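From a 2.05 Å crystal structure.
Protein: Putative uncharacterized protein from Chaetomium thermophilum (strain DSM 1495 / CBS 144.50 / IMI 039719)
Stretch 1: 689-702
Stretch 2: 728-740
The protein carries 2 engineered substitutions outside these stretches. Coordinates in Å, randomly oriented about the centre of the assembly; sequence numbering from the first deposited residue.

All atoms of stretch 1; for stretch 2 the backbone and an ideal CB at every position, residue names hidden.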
ATOM      1  N   TYR A 689     -15.889  32.597 -12.104  1.00 41.70           N
ATOM      2  CA  TYR A 689     -14.913  32.254 -11.072  1.00 39.60           C
ATOM      3  C   TYR A 689     -13.672  31.591 -11.654  1.00 38.03           C
ATOM      4  O   TYR A 689     -12.717  31.300 -10.932  1.00 39.81           O
ATOM      5  CB  TYR A 689     -15.538  31.326 -10.031  1.00 39.39           C
ATOM      6  CG  TYR A 689     -16.897  31.768  -9.548  1.00 40.07           C
ATOM      7  CD1 TYR A 689     -17.025  32.687  -8.515  1.00 45.02           C
ATOM      8  CD2 TYR A 689     -18.056  31.260 -10.122  1.00 44.46           C
ATOM      9  CE1 TYR A 689     -18.270  33.092  -8.071  1.00 45.99           C
ATOM     10  CE2 TYR A 689     -19.304  31.657  -9.685  1.00 46.19           C
ATOM     11  CZ  TYR A 689     -19.405  32.573  -8.660  1.00 51.97           C
ATOM     12  OH  TYR A 689     -20.645  32.970  -8.222  1.00 67.87           O
ATOM     13  N   CYS A 690     -13.689  31.355 -12.960  1.00 42.01           N
ATOM     14  CA  CYS A 690     -12.658  30.543 -13.592  1.00 34.40           C
ATOM     15  C   CYS A 690     -11.330  31.263 -13.792  1.00 36.94           C
ATOM     16  O   CYS A 690     -10.292  30.616 -13.913  1.00 43.39           O
ATOM     17  CB  CYS A 690     -13.165  30.013 -14.931  1.00 28.88           C
ATOM     18  SG  CYS A 690     -14.346  28.661 -14.745  1.00 37.56           S
ATOM     19  N   ASP A 691     -11.348  32.592 -13.823  1.00 30.10           N
ATOM     20  CA  ASP A 691     -10.098  33.338 -13.936  1.00 38.09           C
ATOM     21  C   ASP A 691      -9.301  33.210 -12.646  1.00 37.77           C
ATOM     22  O   ASP A 691      -8.075  33.084 -12.668  1.00 40.88           O
ATOM     23  CB  ASP A 691     -10.349  34.813 -14.255  1.00 43.28           C
ATOM     24  CG  ASP A 691      -9.069  35.554 -14.614  1.00 49.03           C
ATOM     25  OD1 ASP A 691      -8.485  35.252 -15.677  1.00 49.21           O
ATOM     26  OD2 ASP A 691      -8.647  36.435 -13.837  1.00 57.29           O
ATOM     27  N   ASN A 692     -10.009  33.251 -11.522  1.00 35.83           N
ATOM     28  CA  ASN A 692      -9.396  33.024 -10.220  1.00 37.49           C
ATOM     29  C   ASN A 692      -8.869  31.599 -10.111  1.00 35.10           C
ATOM     30  O   ASN A 692      -7.778  31.372  -9.587  1.00 37.31           O
ATOM     31  CB  ASN A 692     -10.395  33.304  -9.098  1.00 43.34           C
ATOM     32  CG  ASN A 692     -10.589  34.784  -8.851  1.00 52.89           C
ATOM     33  OD1 ASN A 692      -9.646  35.568  -8.953  1.00 63.36           O
ATOM     34  ND2 ASN A 692     -11.814  35.174  -8.520  1.00 47.41           N
ATOM     35  N   PHE A 693      -9.650  30.648 -10.615  1.00 31.46           N
ATOM     36  CA  PHE A 693      -9.235  29.252 -10.661  1.00 35.14           C
ATOM     37  C   PHE A 693      -7.940  29.101 -11.445  1.00 37.11           C
ATOM     38  O   PHE A 693      -6.973  28.520 -10.953  1.00 35.39           O
ATOM     39  CB  PHE A 693     -10.323  28.377 -11.291  1.00 33.80           C
ATOM     40  CG  PHE A 693     -11.545  28.210 -10.433  1.00 37.66           C
ATOM     41  CD1 PHE A 693     -11.481  28.392  -9.061  1.00 34.22           C
ATOM     42  CD2 PHE A 693     -12.760  27.867 -11.001  1.00 37.90           C
ATOM     43  CE1 PHE A 693     -12.605  28.237  -8.274  1.00 42.92           C
ATOM     44  CE2 PHE A 693     -13.887  27.711 -10.221  1.00 40.61           C
ATOM     45  CZ  PHE A 693     -13.811  27.897  -8.856  1.00 43.29           C
ATOM     46  N   MET A 694      -7.935  29.631 -12.667  1.00 33.98           N
ATOM     47  CA  MET A 694      -6.776  29.536 -13.550  1.00 29.96           C
ATOM     48  C   MET A 694      -5.521  30.119 -12.908  1.00 35.92           C
ATOM     49  O   MET A 694      -4.440  29.537 -13.008  1.00 38.18           O
ATOM     50  CB  MET A 694      -7.054  30.240 -14.882  1.00 37.13           C
ATOM     51  CG  MET A 694      -8.050  29.513 -15.779  1.00 38.39           C
ATOM     52  SD  MET A 694      -7.493  27.866 -16.262  1.00 36.79           S
ATOM     53  CE  MET A 694      -6.044  28.275 -17.230  1.00 34.74           C
ATOM     54  N   ASN A 695      -5.668  31.264 -12.251  1.00 31.86           N
ATOM     55  CA  ASN A 695      -4.545  31.903 -11.576  1.00 34.90           C
ATOM     56  C   ASN A 695      -3.927  31.007 -10.504  1.00 36.43           C
ATOM     57  O   ASN A 695      -2.701  30.903 -10.405  1.00 35.69           O
ATOM     58  CB  ASN A 695      -4.980  33.230 -10.956  1.00 33.38           C
ATOM     59  CG  ASN A 695      -5.183  34.317 -11.993  1.00 46.39           C
ATOM     60  OD1 ASN A 695      -4.732  34.199 -13.132  1.00 48.35           O
ATOM     61  ND2 ASN A 695      -5.862  35.387 -11.601  1.00 45.16           N
ATOM     62  N   TYR A 696      -4.775  30.352  -9.719  1.00 37.14           N
ATOM     63  CA  TYR A 696      -4.292  29.439  -8.686  1.00 38.91           C
ATOM     64  C   TYR A 696      -3.698  28.169  -9.288  1.00 42.05           C
ATOM     65  O   TYR A 696      -2.656  27.688  -8.838  1.00 39.28           O
ATOM     66  CB  TYR A 696      -5.416  29.076  -7.713  1.00 35.75           C
ATOM     67  CG  TYR A 696      -5.607  30.084  -6.603  1.00 37.10           C
ATOM     68  CD1 TYR A 696      -4.771  30.088  -5.493  1.00 38.37           C
ATOM     69  CD2 TYR A 696      -6.620  31.031  -6.664  1.00 46.07           C
ATOM     70  CE1 TYR A 696      -4.940  31.006  -4.476  1.00 40.64           C
ATOM     71  CE2 TYR A 696      -6.794  31.955  -5.652  1.00 44.68           C
ATOM     72  CZ  TYR A 696      -5.954  31.935  -4.560  1.00 46.66           C
ATOM     73  OH  TYR A 696      -6.122  32.852  -3.548  1.00 51.41           O
ATOM     74  N   LEU A 697      -4.364  27.630 -10.304  1.00 37.23           N
ATOM     75  CA  LEU A 697      -3.892  26.423 -10.973  1.00 34.15           C
ATOM     76  C   LEU A 697      -2.545  26.660 -11.647  1.00 39.64           C
ATOM     77  O   LEU A 697      -1.612  25.871 -11.482  1.00 34.35           O
ATOM     78  CB  LEU A 697      -4.917  25.940 -12.000  1.00 35.84           C
ATOM     79  CG  LEU A 697      -6.270  25.471 -11.454  1.00 36.49           C
ATOM     80  CD1 LEU A 697      -7.214  25.138 -12.594  1.00 33.07           C
ATOM     81  CD2 LEU A 697      -6.103  24.273 -10.528  1.00 32.04           C
ATOM     82  N   LEU A 698      -2.447  27.750 -12.403  1.00 36.93           N
ATOM     83  CA  LEU A 698      -1.201  28.110 -13.068  1.00 39.06           C
ATOM     84  C   LEU A 698      -0.120  28.429 -12.044  1.00 34.62           C
ATOM     85  O   LEU A 698       1.056  28.145 -12.260  1.00 37.34           O
ATOM     86  CB  LEU A 698      -1.407  29.305 -14.000  1.00 40.14           C
ATOM     87  CG  LEU A 698      -2.277  29.056 -15.233  1.00 39.62           C
ATOM     88  CD1 LEU A 698      -2.592  30.363 -15.942  1.00 36.79           C
ATOM     89  CD2 LEU A 698      -1.596  28.076 -16.175  1.00 41.51           C
ATOM     90  N   GLY A 699      -0.530  29.025 -10.930  1.00 35.46           N
ATOM     91  CA  GLY A 699       0.391  29.330  -9.851  1.00 36.51           C
ATOM     92  C   GLY A 699       0.984  28.073  -9.246  1.00 42.93           C
ATOM     93  O   GLY A 699       2.160  28.041  -8.889  1.00 40.62           O
ATOM     94  N   ASN A 700       0.162  27.034  -9.136  1.00 36.89           N
ATOM     95  CA  ASN A 700       0.608  25.745  -8.622  1.00 37.03           C
ATOM     96  C   ASN A 700       1.650  25.115  -9.536  1.00 41.38           C
ATOM     97  O   ASN A 700       2.569  24.437  -9.075  1.00 42.19           O
ATOM     98  CB  ASN A 700      -0.580  24.793  -8.461  1.00 43.68           C
ATOM     99  CG  ASN A 700      -0.208  23.509  -7.741  1.00 54.11           C
ATOM    100  OD1 ASN A 700       0.500  22.656  -8.280  1.00 55.27           O
ATOM    101  ND2 ASN A 700      -0.696  23.362  -6.517  1.00 55.14           N
ATOM    102  N   LEU A 701       1.498  25.344 -10.836  1.00 39.12           N
ATOM    103  CA  LEU A 701       2.395  24.760 -11.826  1.00 42.03           C
ATOM    104  C   LEU A 701       3.795  25.353 -11.739  1.00 40.42           C
ATOM    105  O   LEU A 701       4.762  24.733 -12.180  1.00 45.23           O
ATOM    106  CB  LEU A 701       1.831  24.942 -13.237  1.00 32.90           C
ATOM    107  CG  LEU A 701       0.599  24.099 -13.575  1.00 41.83           C
ATOM    108  CD1 LEU A 701       0.174  24.311 -15.022  1.00 41.75           C
ATOM    109  CD2 LEU A 701       0.861  22.623 -13.299  1.00 40.66           C
ATOM    110  N   ARG A 702       3.911  26.553 -11.179  1.00 36.00           N
ATOM    111  CA  ARG A 702       5.231  27.119 -10.916  1.00 46.42           C
ATOM    112  C   ARG A 702       5.857  26.421  -9.723  1.00 47.42           C
ATOM    113  O   ARG A 702       5.468  26.646  -8.580  1.00 52.35           O
ATOM    114  CB  ARG A 702       5.153  28.628 -10.687  1.00 61.57           C
ATOM    115  CG  ARG A 702       4.955  29.382 -11.977  1.00 77.39           C
ATOM    116  CD  ARG A 702       5.386  30.829 -11.908  1.00 89.84           C
ATOM    117  NE  ARG A 702       4.523  31.612 -11.033  1.00 91.75           N
ATOM    118  CZ  ARG A 702       3.236  31.860 -11.271  1.00 88.75           C
ATOM    119  NH1 ARG A 702       2.640  31.378 -12.360  1.00 79.86           N
ATOM    120  NH2 ARG A 702       2.537  32.579 -10.404  1.00 90.70           N
ATOM    121  N   UNK A 728     -14.332  31.855 -23.966  1.00 35.76           N
ATOM    122  CA  UNK A 728     -13.534  32.590 -22.988  1.00 41.35           C
ATOM    123  C   UNK A 728     -12.127  32.022 -22.865  1.00 39.97           C
ATOM    124  O   UNK A 728     -11.182  32.748 -22.565  1.00 39.94           O
ATOM    125  CB  UNK A 728     -14.223  32.570 -21.622  1.00 41.35           C
ATOM    126  N   UNK A 729     -11.994  30.720 -23.110  1.00 41.26           N
ATOM    127  CA  UNK A 729     -10.733  30.024 -22.882  1.00 38.55           C
ATOM    128  C   UNK A 729      -9.614  30.487 -23.816  1.00 37.52           C
ATOM    129  O   UNK A 729      -8.443  30.198 -23.569  1.00 39.69           O
ATOM    130  CB  UNK A 729     -10.943  28.517 -23.044  1.00 38.55           C
ATOM    131  N   UNK A 730      -9.964  31.211 -24.878  1.00 37.29           N
ATOM    132  CA  UNK A 730      -8.952  31.735 -25.794  1.00 33.75           C
ATOM    133  C   UNK A 730      -7.958  32.612 -25.034  1.00 33.39           C
ATOM    134  O   UNK A 730      -6.780  32.695 -25.390  1.00 44.97           O
ATOM    135  CB  UNK A 730      -9.607  32.528 -26.926  1.00 33.75           C
ATOM    136  N   UNK A 731      -8.441  33.243 -23.970  1.00 30.64           N
ATOM    137  CA  UNK A 731      -7.607  34.051 -23.089  1.00 34.78           C
ATOM    138  C   UNK A 731      -6.460  33.235 -22.485  1.00 40.44           C
ATOM    139  O   UNK A 731      -5.376  33.763 -22.232  1.00 46.58           O
ATOM    140  CB  UNK A 731      -8.460  34.658 -21.974  1.00 34.78           C
ATOM    141  N   UNK A 732      -6.690  31.940 -22.284  1.00 35.45           N
ATOM    142  CA  UNK A 732      -5.701  31.087 -21.627  1.00 31.90           C
ATOM    143  C   UNK A 732      -5.005  30.116 -22.571  1.00 39.39           C
ATOM    144  O   UNK A 732      -4.115  29.375 -22.157  1.00 35.31           O
ATOM    145  CB  UNK A 732      -6.373  30.297 -20.502  1.00 31.90           C
ATOM    146  N   UNK A 733      -5.402  30.131 -23.839  1.00 38.90           N
ATOM    147  CA  UNK A 733      -4.948  29.118 -24.788  1.00 37.37           C
ATOM    148  C   UNK A 733      -3.436  29.117 -24.993  1.00 41.54           C
ATOM    149  O   UNK A 733      -2.813  28.059 -24.993  1.00 39.36           O
ATOM    150  CB  UNK A 733      -5.642  29.329 -26.135  1.00 37.37           C
ATOM    151  N   UNK A 734      -2.851  30.298 -25.166  1.00 39.28           N
ATOM    152  CA  UNK A 734      -1.412  30.402 -25.388  1.00 39.77           C
ATOM    153  C   UNK A 734      -0.621  29.765 -24.247  1.00 31.05           C
ATOM    154  O   UNK A 734       0.264  28.939 -24.477  1.00 39.18           O
ATOM    155  CB  UNK A 734      -1.008  31.869 -25.549  1.00 39.77           C
ATOM    156  N   UNK A 735      -0.952  30.156 -23.022  1.00 33.57           N
ATOM    157  CA  UNK A 735      -0.280  29.642 -21.834  1.00 39.67           C
ATOM    158  C   UNK A 735      -0.514  28.147 -21.631  1.00 37.90           C
ATOM    159  O   UNK A 735       0.429  27.384 -21.432  1.00 41.42           O
ATOM    160  CB  UNK A 735      -0.752  30.410 -20.598  1.00 39.67           C
ATOM    161  N   UNK A 736      -1.775  27.731 -21.683  1.00 44.11           N
ATOM    162  CA  UNK A 736      -2.138  26.344 -21.399  1.00 36.09           C
ATOM    163  C   UNK A 736      -1.570  25.375 -22.436  1.00 35.47           C
ATOM    164  O   UNK A 736      -1.085  24.295 -22.086  1.00 37.20           O
ATOM    165  CB  UNK A 736      -3.661  26.204 -21.341  1.00 36.09           C
ATOM    166  N   UNK A 737      -1.627  25.765 -23.706  1.00 34.34           N
ATOM    167  CA  UNK A 737      -1.055  24.952 -24.778  1.00 38.39           C
ATOM    168  C   UNK A 737       0.438  24.760 -24.557  1.00 41.43           C
ATOM    169  O   UNK A 737       0.982  23.681 -24.780  1.00 36.95           O
ATOM    170  CB  UNK A 737      -1.311  25.597 -26.142  1.00 38.39           C
ATOM    171  N   UNK A 738       1.084  25.829 -24.107  1.00 36.97           N
ATOM    172  CA  UNK A 738       2.493  25.816 -23.745  1.00 36.78           C
ATOM    173  C   UNK A 738       2.764  24.771 -22.662  1.00 37.32           C
ATOM    174  O   UNK A 738       3.702  23.982 -22.767  1.00 42.05           O
ATOM    175  CB  UNK A 738       2.933  27.202 -23.270  1.00 36.78           C
ATOM    176  N   UNK A 739       1.927  24.773 -21.632  1.00 36.21           N
ATOM    177  CA  UNK A 739       2.040  23.829 -20.526  1.00 40.02           C
ATOM    178  C   UNK A 739       1.783  22.395 -20.984  1.00 41.65           C
ATOM    179  O   UNK A 739       2.523  21.474 -20.624  1.00 39.92           O
ATOM    180  CB  UNK A 739       1.063  24.205 -19.410  1.00 40.02           C
ATOM    181  N   UNK A 740       0.735  22.216 -21.782  1.00 34.01           N
ATOM    182  CA  UNK A 740       0.372  20.896 -22.294  1.00 36.50           C
ATOM    183  C   UNK A 740       1.491  20.279 -23.124  1.00 39.54           C
ATOM    184  O   UNK A 740       1.768  19.084 -23.018  1.00 39.88           O
ATOM    185  CB  UNK A 740      -0.903  20.990 -23.134  1.00 36.50           C
TER

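The helix of stretch 1 and the helix that makes up most of stretch 2 run nearly parallel, with 12° between their N-to-C directions and 12.0 Å between axes at closest approach. At that spacing side chains must bridge the gap, so CA-to-CB directions are the first evidence at each position.

Position 728 has phi/psi of -59/-29, and its ideal CB finds nothing of stretch 1 within 5.5 Å. Stretch 1 sets no requirement here; the residue is H728.

At 729 the CB points sideways and is equally isolated, so a short side chain would miss stretch 1. A long or aromatic one could reach the sulfur of M694. The residue is F729, with chi1 t (-160°); its ring approaches obliquely, F729 CE1 lying 4.5 Å from M694 SD.

Positions 730 and 731 direct their CB atoms out of reach, and many side chains would serve. They are E730, whose carboxylate is hydrogen-bonded elsewhere in the structure, and T731, whose OG1 makes a weak hydrogen bond to the H728 carbonyl, T731 OG1 to H728 O 3.3 Å.

Position 732 carries the most evidence. The CA atom of 732 lies 8.3 Å from M694 CA, and the CB of 732 points toward stretch 1, its ideal position 3.9 Å from M694 CE. Stretch 1 offers the flank of that methionine and, farther off, the carboxylate of D691, an acceptor. A large apolar group would suit the first, a long side chain ending in a donor both; tyrosine, lysine or arginine are plausible. The residue is Y732, chi1 m (-51°). M694 packs over one ring face: M694 CG is 3.8 Å from the centroid of the Y732 ring, only 8° off the ring normal, and M694 CB is 3.8 Å from Y732 CE1. The hydroxyl, at the far end of the ring, donates a very short hydrogen bond, Y732 OH to D691 OD1 2.3 Å, with the acceptor near the ring plane. Y732 gives the largest covered area in stretch 2, 95 Å².

Positions 733 and 734 point out of reach, leaving the choice open: L733 and T734.

At 735 the CB points toward stretch 1, its ideal position 5.0 Å from L698 CD1, so an aliphatic side chain of moderate size could close the gap. The residue is I735, and I735 CG2 meets L698 CD2 at 3.8 Å.

At 736 the CB points sideways, its ideal position 5.2 Å from M694 CE. An apolar group with at least one carbon beyond CB, such as valine, isoleucine or leucine, could narrow that distance. V736, chi1 t (171°), does so with V736 CG2 3.7 Å from M694 CE; this methionine thus touches 729, 732 and 736.

Positions 737 and 738 again turn out of reach and are unconstrained by stretch 1; they are A737 and Q738.

At 739 the CB points toward stretch 1, its ideal position 4.5 Å from L701 CD1, and the offered surface is a leucine methyl. Valine, isoleucine or leucine would be reasonable. V739, chi1 t (173°), places V739 CG1 3.6 Å from L701 CD1.

The ideal CB at 740 has nothing of stretch 1 within 5.5 Å, so stretch 1 leaves the choice open; the residue is L740, which makes no contact with it.

Stretch 2 728-740: HFETYLTIVAQVL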
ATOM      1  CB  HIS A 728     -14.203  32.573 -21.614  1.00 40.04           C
ATOM      2  CG  HIS A 728     -15.336  33.537 -21.474  1.00 39.62           C
ATOM      3  ND1 HIS A 728     -16.651  33.179 -21.677  1.00 45.53           N
ATOM      4  CD2 HIS A 728     -15.352  34.849 -21.133  1.00 32.58           C
ATOM      5  CE1 HIS A 728     -17.428  34.229 -21.473  1.00 43.21           C
ATOM      6  NE2 HIS A 728     -16.664  35.253 -21.141  1.00 44.16           N
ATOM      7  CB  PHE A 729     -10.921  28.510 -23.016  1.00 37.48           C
ATOM      8  CG  PHE A 729      -9.835  27.712 -22.349  1.00 34.77           C
ATOM      9  CD1 PHE A 729      -9.902  27.424 -20.995  1.00 29.91           C
ATOM     10  CD2 PHE A 729      -8.741  27.267 -23.069  1.00 37.22           C
ATOM     11  CE1 PHE A 729      -8.900  26.704 -20.374  1.00 33.17           C
ATOM     12  CE2 PHE A 729      -7.738  26.543 -22.456  1.00 34.51           C
ATOM     13  CZ  PHE A 729      -7.817  26.259 -21.107  1.00 33.74           C
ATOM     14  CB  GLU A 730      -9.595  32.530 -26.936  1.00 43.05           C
ATOM     15  CG  GLU A 730      -8.589  33.038 -27.955  1.00 39.59           C
ATOM     16  CD  GLU A 730      -9.230  33.807 -29.096  1.00 47.26           C
ATOM     17  OE1 GLU A 730     -10.447  34.081 -29.030  1.00 45.74           O
ATOM     18  OE2 GLU A 730      -8.509  34.136 -30.063  1.00 49.33           O
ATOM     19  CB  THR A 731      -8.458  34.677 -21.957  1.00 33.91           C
ATOM     20  OG1 THR A 731      -9.409  35.586 -22.525  1.00 42.77           O
ATOM     21  CG2 THR A 731      -7.591  35.428 -20.954  1.00 34.90           C
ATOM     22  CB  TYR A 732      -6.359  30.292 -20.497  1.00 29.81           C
ATOM     23  CG  TYR A 732      -7.161  31.152 -19.555  1.00 32.79           C
ATOM     24  CD1 TYR A 732      -6.531  31.961 -18.620  1.00 33.56           C
ATOM     25  CD2 TYR A 732      -8.549  31.162 -19.605  1.00 32.45           C
ATOM     26  CE1 TYR A 732      -7.259  32.755 -17.760  1.00 38.28           C
ATOM     27  CE2 TYR A 732      -9.286  31.955 -18.747  1.00 31.93           C
ATOM     28  CZ  TYR A 732      -8.634  32.749 -17.831  1.00 38.29           C
ATOM     29  OH  TYR A 732      -9.365  33.538 -16.981  1.00 46.22           O
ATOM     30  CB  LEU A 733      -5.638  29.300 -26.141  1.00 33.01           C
ATOM     31  CG  LEU A 733      -5.244  28.251 -27.183  1.00 42.06           C
ATOM     32  CD1 LEU A 733      -5.510  26.845 -26.652  1.00 44.56           C
ATOM     33  CD2 LEU A 733      -5.979  28.480 -28.494  1.00 44.42           C
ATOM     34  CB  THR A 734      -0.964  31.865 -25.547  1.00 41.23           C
ATOM     35  OG1 THR A 734      -1.582  32.428 -26.709  1.00 43.04           O
ATOM     36  CG2 THR A 734       0.548  31.940 -25.699  1.00 38.08           C
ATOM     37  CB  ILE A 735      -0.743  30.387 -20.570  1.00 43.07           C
ATOM     38  CG1 ILE A 735      -0.221  31.824 -20.574  1.00 55.22           C
ATOM     39  CG2 ILE A 735      -0.273  29.655 -19.321  1.00 42.61           C
ATOM     40  CD1 ILE A 735      -0.790  32.665 -19.453  1.00 59.51           C
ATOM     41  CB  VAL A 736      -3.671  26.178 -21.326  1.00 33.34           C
ATOM     42  CG1 VAL A 736      -4.056  24.711 -21.250  1.00 29.19           C
ATOM     43  CG2 VAL A 736      -4.228  26.938 -20.129  1.00 29.66           C
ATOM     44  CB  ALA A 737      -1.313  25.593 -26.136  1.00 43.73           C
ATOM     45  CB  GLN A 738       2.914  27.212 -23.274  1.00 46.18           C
ATOM     46  CG  GLN A 738       4.365  27.366 -22.887  1.00 56.26           C
ATOM     47  CD  GLN A 738       4.732  28.822 -22.632  1.00 52.61           C
ATOM     48  OE1 GLN A 738       4.584  29.676 -23.508  1.00 58.94           O
ATOM     49  NE2 GLN A 738       5.203  29.109 -21.428  1.00 52.26           N
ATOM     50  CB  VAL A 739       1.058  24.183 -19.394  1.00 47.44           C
ATOM     51  CG1 VAL A 739       1.067  23.102 -18.325  1.00 44.44           C
ATOM     52  CG2 VAL A 739       1.395  25.542 -18.806  1.00 43.91           C
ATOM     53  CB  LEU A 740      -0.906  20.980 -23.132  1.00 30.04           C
ATOM     54  CG  LEU A 740      -2.209  21.375 -22.431  1.00 41.13           C
ATOM     55  CD1 LEU A 740      -3.354  21.556 -23.412  1.00 45.18           C
ATOM     56  CD2 LEU A 740      -2.558  20.337 -21.378  1.00 34.54           C
TER
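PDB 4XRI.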